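Local coordinates for protein uroporphyrin-III C-methyltransferase (Thermus thermophilus, PDB 1VE2) that probably methylates uroporphyrinogen III with S-adenosyl-L-methionine as methyl donor, a step on the way to modified tetrapyrroles, at residues E16-L20 against K21-V25; R36-H39 against P40-A44; G120-A124 against L125-L129; L215-G219 against K220-L224. One frame throughout, in Å; residues are numbered along the deposited sequence.

Interaction 1: E16-L20 against K21-V25; sequences EHLTL and KALRV
Thr-19 caps the N-terminus of helix 20-28: its OG1 accepts from the backbone N of Ala-22 at 3.2 Å, a nearly straight bond (160° at the hydrogen). The hydroxyl gets there because chi1 of 64° tucks OG1 in over the backbone, facing the amide of Ala-22. The first helical bonds follow, Leu-23 N to Thr-19 O and Arg-24 N to Leu-20 O, both 3.1 Å.

Packing is tightest on the leucine side. Leu-18, just ahead of the cap, reaches forward over the first turn, its CD1 pressed to Leu-23 CD2 at 3.5 Å, closer than usual for two methyls, while its CD2 rests on Ala-22 CB at 4.0 Å. The other branch of Leu-23, CD1, meets Leu-20 CD2 more loosely, at 4.1 Å. With an alanine in place of Leu-23, Leu-18 CD1 would probably face a gap and Leu-20 CD2 would lose its neighbour in the turn. The open side is that of Arg-24, whose chain is exposed and leads away from the cap; Lys-21 also leads away but is tied down by its salt bridge to Glu-110.

Leu-20 of the second subunit packs on Leu-23 of this turn. Within the chain, Ala-22 and Val-25 lie on strand 4-9, Thr-19 and Ala-22 on Val-112 of strand 109-112, which puts the start of helix 20-28 against two strands of the parallel sheet.

Interaction 2: R36-H39 against P40-A44; sequences RLVH and PGVLA
His-39 N-caps helix 40-43 with its ring: ND1 accepts from the backbone N of Gly-41 at 2.8 Å, and that N lies in the ring plane, at the edge. The imidazole is brought over the turn by a CG anti to the backbone N, chi1 -166°. The carbonyl of the same residue takes two further amides. Leu-43 N comes almost straight onto His-39 O at 3.1 Å, whereas Val-42 N, at 3.0 Å, approaches from well above the carbonyl plane in a bent hydrogen bond, 131° at the hydrogen. One residue thus satisfies three amides of the first turn, two through its backbone oxygen and one through its side chain.

Next come the ring contacts. Pro-40 CD sits over one face of the imidazole in a CH-pi contact, 3.7 Å from the centroid, the two side chains crossing at about a right angle. A leucine in place of His-39 would probably leave Gly-41 N without its capping acceptor and Pro-40 CD without a ring to lie against.

Farther out the contact is purely apolar. Val-38 CG1 touches Leu-43 CD2 at 3.7 Å and Val-42 CB at 4.0 Å, so one methyl group bridges two successive residues of the helix.

Trp-190 meets the His-39 ring edge-to-face. Beneath the turn, Val-38, Val-42 and Leu-43 all lie on Leu-84 of strand 80-85, and Leu-43 also reaches Leu-50 of strand 49-52, which places the short helix over the parallel sheet.

Interaction 3: G120-A124 against L125-L129; sequences GALSA and LGLPL
Leu-125 N bonds back to Ala-121 O at 3.2 Å as helix 119-124 ends in a Schellman motif; a second, weak bond from the same N goes to Leu-122 O. The side chain of Leu-125 folds back over the last turn, CB 3.6 Å from Leu-122 O, and the side chain also packs on Leu-185 of strand 181-186 and on Val-188.

Gly-126 is the C-prime residue. Its positive phi of 68° turns the chain, a conformation that favours glycine, and its N donates to Ser-123 O at 2.7 Å from well above the carbonyl plane.

Leu-127 N then closes the motif with a straighter bond, 2.9 Å to Leu-122 O, so that carbonyl serves both this amide and the weak bond from Leu-125. Leu-127 CB lies over the same oxygen, and its side chain packs on Tyr-225 and Leu-228 of helix 225-228. A water donates to both Leu-127 O and Ser-123 OG, each 2.8 Å away; the serine hydroxyl is further bonded to Val-119 O and to Asp-88 of the second subunit, so the end of the helix lies at the dimer interface.

Pro-128 carries the chain onward, its O bonded to Tyr-225 OH and its ring packed on Met-90 of the second subunit.

Leu-129 returns to the helix with its side chain. It crosses that of Leu-122 at about a right angle, both packing on Val-217 of strand 214-218, and Leu-129 CD2 meets Leu-122 CD1 at 3.4 Å, tighter than usual methyl contact.

Interaction 4: L215-G219 against K220-L224; sequences LLVVG and KVVGL
Val-217 and Val-222 meet in a local strand-to-turn contact, where strand 214-218 of the mixed sheet runs through Gly-219 into a 3-10 turn at residues 220-224. The strand is the middle one of its sheet, paired by backbone bonds to strands 155-159 and 181-186, so the turn leaves from the end of the sheet's central strand.

Gly-219 makes the bend. With phi/psi of 141/165°, a CB would collide with the carbonyl oxygen of Val-218 and crowd Lys-220 N, which accounts for the glycine. Its own carbonyl opens the 3-10 turn: Gly-219 O accepts from Val-222 N at 3.0 Å, the donor standing above the carbonyl plane. Gly-223 N to Lys-220 O and Leu-224 N to Val-221 O, both 3.1 Å, continue the same i to i+3 pattern.

The turn points one side chain back at the strand. Val-222 holds CG1 anti to its backbone N (chi1 177°), which leaves CG2 as the branch directed at the strand end, and Pro-181 and Ala-183 of the next strand receive the same side chain. Lys-220, by contrast, extends into solvent with a fully stretched chain, and only its CB stays near the bend. Val-221 turns to Thr-155 on the other neighbouring strand.

At the heart of the contact Val-222 CG2 lies 3.7 Å from Val-217 CG1. The same methyl also rests against the strand backbone, with Val-222 CG2 3.4 Å from Val-217 O.

Along the chain the four contacts follow in series, each a place where a helix or turn begins or ends. Interactions 1 and 2, centres 13 Å apart, are N-caps of two helices packed on the parallel sheet, and they touch through Leu-18 CD1 and Val-42 CG1, 4.0 Å apart. Interactions 3 and 4, centres 11 Å apart, belong together at the mixed sheet: helix 119-124 lies on strand 214-218, with Leu-122 CD1 3.7 Å from Val-217 CG2. The two pairs stand well apart, about 30 Å between the centres of interactions 1 and 4, matching the two-domain build of the precorrin methyltransferase family. Interactions 1 and 3 both also face the second subunit.

Interaction 1: E16-L20 against K21-V25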
loop_
_atom_site.group_PDB
_atom_site.type_symbol
_atom_site.label_atom_id
_atom_site.label_comp_id
_atom_site.label_asym_id
_atom_site.label_seq_id
_atom_site.Cartn_x
_atom_site.Cartn_y
_atom_site.Cartn_z
ATOM N N GLU A 16 8.641 12.055 6.192
ATOM C CA GLU A 16 7.303 12.649 6.233
ATOM C C GLU A 16 6.230 11.607 5.920
ATOM O O GLU A 16 5.054 11.798 6.256
ATOM C CB GLU A 16 7.193 13.808 5.241
ATOM C CG GLU A 16 7.162 13.363 3.795
ATOM C CD GLU A 16 7.539 14.463 2.847
ATOM O OE1 GLU A 16 6.959 15.566 2.951
ATOM O OE2 GLU A 16 8.417 14.223 1.991
ATOM N N HIS A 17 6.629 10.508 5.274
ATOM C CA HIS A 17 5.684 9.441 4.953
ATOM C C HIS A 17 5.642 8.337 6.007
ATOM O O HIS A 17 4.893 7.370 5.864
ATOM C CB HIS A 17 5.988 8.851 3.574
ATOM C CG HIS A 17 5.869 9.850 2.469
ATOM N ND1 HIS A 17 4.678 10.473 2.160
ATOM C CD2 HIS A 17 6.801 10.390 1.651
ATOM C CE1 HIS A 17 4.883 11.356 1.201
ATOM N NE2 HIS A 17 6.163 11.327 0.876
ATOM N N LEU A 18 6.456 8.471 7.053
ATOM C CA LEU A 18 6.443 7.504 8.149
ATOM C C LEU A 18 5.093 7.665 8.837
ATOM O O LEU A 18 4.541 8.755 8.832
ATOM C CB LEU A 18 7.524 7.827 9.184
ATOM C CG LEU A 18 8.959 7.382 8.945
ATOM C CD1 LEU A 18 9.873 7.940 10.038
ATOM C CD2 LEU A 18 8.996 5.856 8.929
ATOM N N THR A 19 4.562 6.600 9.426
ATOM C CA THR A 19 3.294 6.718 10.144
ATOM C C THR A 19 3.632 7.168 11.558
ATOM O O THR A 19 4.786 7.105 11.969
ATOM C CB THR A 19 2.546 5.383 10.241
ATOM O OG1 THR A 19 3.322 4.448 11.008
ATOM C CG2 THR A 19 2.284 4.829 8.847
ATOM N N LEU A 20 2.628 7.603 12.307
ATOM C CA LEU A 20 2.869 8.074 13.667
ATOM C C LEU A 20 3.395 6.966 14.579
ATOM O O LEU A 20 4.236 7.222 15.444
ATOM C CB LEU A 20 1.583 8.681 14.250
ATOM C CG LEU A 20 0.939 9.814 13.436
ATOM C CD1 LEU A 20 -0.129 10.502 14.284
ATOM C CD2 LEU A 20 1.993 10.833 13.008
ATOM N N LYS A 21 2.899 5.744 14.390
ATOM C CA LYS A 21 3.345 4.611 15.200
ATOM C C LYS A 21 4.802 4.312 14.879
ATOM O O LYS A 21 5.616 4.064 15.774
ATOM C CB LYS A 21 2.496 3.363 14.913
ATOM C CG LYS A 21 2.820 2.194 15.838
ATOM C CD LYS A 21 1.803 1.082 15.716
ATOM C CE LYS A 21 2.146 -0.072 16.645
ATOM N NZ LYS A 21 1.140 -1.180 16.573
ATOM N N ALA A 22 5.131 4.325 13.592
ATOM C CA ALA A 22 6.504 4.052 13.185
ATOM C C ALA A 22 7.445 5.048 13.876
ATOM O O ALA A 22 8.516 4.675 14.358
ATOM C CB ALA A 22 6.625 4.150 11.668
ATOM N N LEU A 23 7.035 6.311 13.930
ATOM C CA LEU A 23 7.840 7.341 14.580
ATOM C C LEU A 23 8.065 6.991 16.047
ATOM O O LEU A 23 9.183 7.061 16.541
ATOM C CB LEU A 23 7.139 8.701 14.497
ATOM C CG LEU A 23 7.002 9.364 13.130
ATOM C CD1 LEU A 23 6.112 10.599 13.256
ATOM C CD2 LEU A 23 8.378 9.751 12.614
ATOM N N ARG A 24 6.999 6.614 16.745
ATOM C CA ARG A 24 7.135 6.280 18.156
ATOM C C ARG A 24 8.089 5.121 18.354
ATOM O O ARG A 24 8.962 5.172 19.221
ATOM C CB ARG A 24 5.781 5.929 18.785
ATOM C CG ARG A 24 5.905 5.533 20.265
ATOM C CD ARG A 24 4.559 5.197 20.907
ATOM N NE ARG A 24 3.972 3.955 20.398
ATOM C CZ ARG A 24 4.457 2.737 20.638
ATOM N NH1 ARG A 24 5.544 2.584 21.384
ATOM N NH2 ARG A 24 3.848 1.669 20.141
ATOM N N VAL A 25 7.926 4.070 17.554
ATOM C CA VAL A 25 8.791 2.907 17.667
ATOM C C VAL A 25 10.259 3.261 17.463
ATOM O O VAL A 25 11.112 2.773 18.197
ATOM C CB VAL A 25 8.396 1.804 16.659
ATOM C CG1 VAL A 25 9.448 0.683 16.668
ATOM C CG2 VAL A 25 7.023 1.257 17.015
#

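Interaction 2: R36-H39 against P40-A44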
loop_
_atom_site.group_PDB
_atom_site.type_symbol
_atom_site.label_atom_id
_atom_site.label_comp_id
_atom_site.label_asym_id
_atom_site.label_seq_id
_atom_site.Cartn_x
_atom_site.Cartn_y
_atom_site.Cartn_z
ATOM N N ARG A 36 20.049 -1.317 4.329
ATOM C CA ARG A 36 21.072 -0.364 3.901
ATOM C C ARG A 36 20.482 0.835 3.156
ATOM O O ARG A 36 20.920 1.966 3.345
ATOM C CB ARG A 36 22.080 -1.046 2.965
ATOM C CG ARG A 36 22.776 -2.280 3.519
ATOM C CD ARG A 36 23.964 -1.924 4.399
ATOM N NE ARG A 36 24.740 -3.111 4.753
ATOM C CZ ARG A 36 25.869 -3.091 5.456
ATOM N NH1 ARG A 36 26.369 -1.940 5.890
ATOM N NH2 ARG A 36 26.503 -4.226 5.725
ATOM N N LEU A 37 19.492 0.578 2.308
ATOM C CA LEU A 37 18.877 1.630 1.499
ATOM C C LEU A 37 17.761 2.440 2.171
ATOM O O LEU A 37 16.927 3.023 1.481
ATOM C CB LEU A 37 18.343 1.020 0.194
ATOM C CG LEU A 37 18.535 1.752 -1.146
ATOM C CD1 LEU A 37 18.105 0.822 -2.276
ATOM C CD2 LEU A 37 17.738 3.051 -1.193
ATOM N N VAL A 38 17.729 2.481 3.499
ATOM C CA VAL A 38 16.688 3.260 4.171
ATOM C C VAL A 38 17.069 4.739 4.164
ATOM O O VAL A 38 18.201 5.098 4.488
ATOM C CB VAL A 38 16.460 2.775 5.624
ATOM C CG1 VAL A 38 15.614 3.786 6.391
ATOM C CG2 VAL A 38 15.749 1.425 5.608
ATOM N N HIS A 39 16.114 5.584 3.782
ATOM C CA HIS A 39 16.317 7.028 3.698
ATOM C C HIS A 39 17.000 7.604 4.937
ATOM O O HIS A 39 16.628 7.289 6.069
ATOM C CB HIS A 39 14.970 7.722 3.470
ATOM C CG HIS A 39 15.082 9.152 3.037
ATOM N ND1 HIS A 39 15.467 10.166 3.889
ATOM C CD2 HIS A 39 14.838 9.740 1.840
ATOM C CE1 HIS A 39 15.449 11.316 3.238
ATOM N NE2 HIS A 39 15.071 11.085 1.993
ATOM N N PRO A 40 18.021 8.454 4.730
ATOM C CA PRO A 40 18.780 9.091 5.811
ATOM C C PRO A 40 17.902 9.815 6.827
ATOM O O PRO A 40 18.160 9.754 8.029
ATOM C CB PRO A 40 19.704 10.054 5.067
ATOM C CG PRO A 40 19.941 9.353 3.761
ATOM C CD PRO A 40 18.554 8.847 3.412
ATOM N N GLY A 41 16.871 10.497 6.334
ATOM C CA GLY A 41 15.968 11.230 7.206
ATOM C C GLY A 41 15.208 10.328 8.155
ATOM O O GLY A 41 14.851 10.733 9.264
ATOM N N VAL A 42 14.931 9.103 7.714
ATOM C CA VAL A 42 14.234 8.150 8.562
ATOM C C VAL A 42 15.198 7.612 9.614
ATOM O O VAL A 42 14.868 7.560 10.800
ATOM C CB VAL A 42 13.648 6.970 7.737
ATOM C CG1 VAL A 42 13.013 5.953 8.661
ATOM C CG2 VAL A 42 12.610 7.493 6.744
ATOM N N LEU A 43 16.398 7.218 9.193
ATOM C CA LEU A 43 17.371 6.693 10.151
ATOM C C LEU A 43 17.668 7.733 11.242
ATOM O O LEU A 43 17.788 7.400 12.417
ATOM C CB LEU A 43 18.678 6.299 9.439
ATOM C CG LEU A 43 18.582 5.149 8.425
ATOM C CD1 LEU A 43 19.944 4.920 7.768
ATOM C CD2 LEU A 43 18.109 3.876 9.131
ATOM N N ALA A 44 17.770 8.996 10.843
ATOM C CA ALA A 44 18.063 10.078 11.780
ATOM C C ALA A 44 17.062 10.165 12.934
ATOM O O ALA A 44 17.390 10.667 14.009
ATOM C CB ALA A 44 18.115 11.397 11.036
#

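Interaction 3: G120-A124 against L125-L129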
loop_
_atom_site.group_PDB
_atom_site.type_symbol
_atom_site.label_atom_id
_atom_site.label_comp_id
_atom_site.label_asym_id
_atom_site.label_seq_id
_atom_site.Cartn_x
_atom_site.Cartn_y
_atom_site.Cartn_z
ATOM N N GLY A 120 2.555 3.248 -2.862
ATOM C CA GLY A 120 2.750 4.484 -2.131
ATOM C C GLY A 120 3.505 5.534 -2.923
ATOM O O GLY A 120 3.134 6.707 -2.915
ATOM N N ALA A 121 4.570 5.121 -3.607
ATOM C CA ALA A 121 5.368 6.052 -4.399
ATOM C C ALA A 121 4.539 6.642 -5.530
ATOM O O ALA A 121 4.570 7.849 -5.774
ATOM C CB ALA A 121 6.601 5.347 -4.967
ATOM N N LEU A 122 3.799 5.787 -6.229
ATOM C CA LEU A 122 2.960 6.249 -7.330
ATOM C C LEU A 122 1.919 7.260 -6.839
ATOM O O LEU A 122 1.690 8.283 -7.480
ATOM C CB LEU A 122 2.280 5.051 -7.995
ATOM C CG LEU A 122 3.259 4.032 -8.586
ATOM C CD1 LEU A 122 2.511 2.803 -9.051
ATOM C CD2 LEU A 122 4.008 4.659 -9.754
ATOM N N SER A 123 1.286 6.985 -5.702
ATOM C CA SER A 123 0.298 7.918 -5.174
ATOM C C SER A 123 0.971 9.243 -4.814
ATOM O O SER A 123 0.402 10.311 -5.027
ATOM C CB SER A 123 -0.396 7.343 -3.933
ATOM O OG SER A 123 -1.204 6.225 -4.271
ATOM N N ALA A 124 2.182 9.180 -4.267
ATOM C CA ALA A 124 2.882 10.409 -3.898
ATOM C C ALA A 124 3.067 11.308 -5.118
ATOM O O ALA A 124 3.098 12.535 -4.996
ATOM C CB ALA A 124 4.235 10.086 -3.267
ATOM N N LEU A 125 3.193 10.694 -6.291
ATOM C CA LEU A 125 3.355 11.451 -7.525
ATOM C C LEU A 125 2.001 11.765 -8.148
ATOM O O LEU A 125 1.929 12.320 -9.245
ATOM C CB LEU A 125 4.218 10.679 -8.525
ATOM C CG LEU A 125 5.697 10.555 -8.143
ATOM C CD1 LEU A 125 6.437 9.704 -9.163
ATOM C CD2 LEU A 125 6.311 11.938 -8.055
ATOM N N GLY A 126 0.934 11.419 -7.429
ATOM C CA GLY A 126 -0.413 11.672 -7.913
ATOM C C GLY A 126 -0.782 10.824 -9.113
ATOM O O GLY A 126 -1.552 11.252 -9.975
ATOM N N LEU A 127 -0.237 9.614 -9.170
ATOM C CA LEU A 127 -0.507 8.716 -10.282
ATOM C C LEU A 127 -1.391 7.540 -9.851
ATOM O O LEU A 127 -1.056 6.817 -8.916
ATOM C CB LEU A 127 0.815 8.196 -10.839
ATOM C CG LEU A 127 1.825 9.292 -11.194
ATOM C CD1 LEU A 127 3.122 8.634 -11.632
ATOM C CD2 LEU A 127 1.274 10.191 -12.293
ATOM N N PRO A 128 -2.527 7.336 -10.539
ATOM C CA PRO A 128 -3.464 6.250 -10.231
ATOM C C PRO A 128 -3.095 4.923 -10.898
ATOM O O PRO A 128 -2.446 4.905 -11.946
ATOM C CB PRO A 128 -4.786 6.800 -10.748
ATOM C CG PRO A 128 -4.353 7.496 -12.017
ATOM C CD PRO A 128 -3.078 8.225 -11.583
ATOM N N LEU A 129 -3.506 3.817 -10.275
ATOM C CA LEU A 129 -3.254 2.478 -10.795
ATOM C C LEU A 129 -4.521 1.955 -11.448
ATOM O O LEU A 129 -4.499 0.969 -12.172
ATOM C CB LEU A 129 -2.828 1.528 -9.668
ATOM C CG LEU A 129 -1.422 1.797 -9.129
ATOM C CD1 LEU A 129 -1.126 0.871 -7.951
ATOM C CD2 LEU A 129 -0.410 1.593 -10.252
HETATM O O HOH W 1 -1.480 4.982 -6.804
#

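Interaction 4: L215-G219 against K220-L224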
loop_
_atom_site.group_PDB
_atom_site.type_symbol
_atom_site.label_atom_id
_atom_site.label_comp_id
_atom_site.label_asym_id
_atom_site.label_seq_id
_atom_site.Cartn_x
_atom_site.Cartn_y
_atom_site.Cartn_z
ATOM N N LEU A 215 10.887 1.470 -10.301
ATOM C CA LEU A 215 9.583 0.834 -10.425
ATOM C C LEU A 215 9.156 0.889 -11.878
ATOM O O LEU A 215 9.551 1.791 -12.616
ATOM C CB LEU A 215 8.522 1.586 -9.618
ATOM C CG LEU A 215 8.592 1.741 -8.105
ATOM C CD1 LEU A 215 7.431 2.618 -7.641
ATOM C CD2 LEU A 215 8.531 0.376 -7.445
ATOM N N LEU A 216 8.326 -0.063 -12.271
ATOM C CA LEU A 216 7.797 -0.121 -13.624
ATOM C C LEU A 216 6.285 -0.263 -13.504
ATOM O O LEU A 216 5.799 -1.049 -12.691
ATOM C CB LEU A 216 8.370 -1.328 -14.372
ATOM C CG LEU A 216 7.900 -1.587 -15.809
ATOM C CD1 LEU A 216 8.904 -2.509 -16.510
ATOM C CD2 LEU A 216 6.508 -2.213 -15.813
ATOM N N VAL A 217 5.552 0.521 -14.287
ATOM C CA VAL A 217 4.096 0.451 -14.295
ATOM C C VAL A 217 3.658 0.398 -15.758
ATOM O O VAL A 217 4.022 1.270 -16.552
ATOM C CB VAL A 217 3.448 1.682 -13.624
ATOM C CG1 VAL A 217 1.938 1.476 -13.521
ATOM C CG2 VAL A 217 4.059 1.918 -12.252
ATOM N N VAL A 218 2.886 -0.627 -16.113
ATOM C CA VAL A 218 2.421 -0.782 -17.484
ATOM C C VAL A 218 0.908 -1.010 -17.556
ATOM O O VAL A 218 0.317 -1.641 -16.676
ATOM C CB VAL A 218 3.196 -1.934 -18.189
ATOM C CG1 VAL A 218 3.066 -3.226 -17.398
ATOM C CG2 VAL A 218 2.697 -2.113 -19.625
ATOM N N GLY A 219 0.285 -0.472 -18.602
ATOM C CA GLY A 219 -1.148 -0.621 -18.766
ATOM C C GLY A 219 -1.783 0.652 -19.291
ATOM O O GLY A 219 -1.172 1.719 -19.257
ATOM N N LYS A 220 -3.015 0.537 -19.775
ATOM C CA LYS A 220 -3.749 1.676 -20.314
ATOM C C LYS A 220 -3.827 2.881 -19.376
ATOM O O LYS A 220 -3.890 4.024 -19.834
ATOM C CB LYS A 220 -5.170 1.251 -20.701
ATOM C CG LYS A 220 -5.236 0.252 -21.851
ATOM C CD LYS A 220 -6.669 -0.133 -22.175
ATOM C CE LYS A 220 -6.725 -1.065 -23.376
ATOM N NZ LYS A 220 -8.126 -1.426 -23.722
ATOM N N VAL A 221 -3.814 2.642 -18.066
ATOM C CA VAL A 221 -3.912 3.748 -17.122
ATOM C C VAL A 221 -2.685 4.663 -17.170
ATOM O O VAL A 221 -2.770 5.841 -16.838
ATOM C CB VAL A 221 -4.094 3.248 -15.663
ATOM C CG1 VAL A 221 -2.799 2.628 -15.152
ATOM C CG2 VAL A 221 -4.545 4.407 -14.771
ATOM N N VAL A 222 -1.547 4.113 -17.574
ATOM C CA VAL A 222 -0.309 4.886 -17.651
ATOM C C VAL A 222 -0.420 5.988 -18.713
ATOM O O VAL A 222 0.384 6.929 -18.741
ATOM C CB VAL A 222 0.893 3.953 -17.962
ATOM C CG1 VAL A 222 2.167 4.757 -18.120
ATOM C CG2 VAL A 222 1.072 2.943 -16.827
ATOM N N GLY A 223 -1.434 5.885 -19.568
ATOM C CA GLY A 223 -1.623 6.887 -20.603
ATOM C C GLY A 223 -1.970 8.249 -20.036
ATOM O O GLY A 223 -1.874 9.261 -20.725
ATOM N N LEU A 224 -2.369 8.283 -18.769
ATOM C CA LEU A 224 -2.731 9.537 -18.114
ATOM C C LEU A 224 -1.554 10.189 -17.394
ATOM O O LEU A 224 -1.645 11.336 -16.957
ATOM C CB LEU A 224 -3.814 9.286 -17.068
ATOM C CG LEU A 224 -5.192 8.761 -17.463
ATOM C CD1 LEU A 224 -5.964 8.429 -16.195
ATOM C CD2 LEU A 224 -5.927 9.801 -18.291
#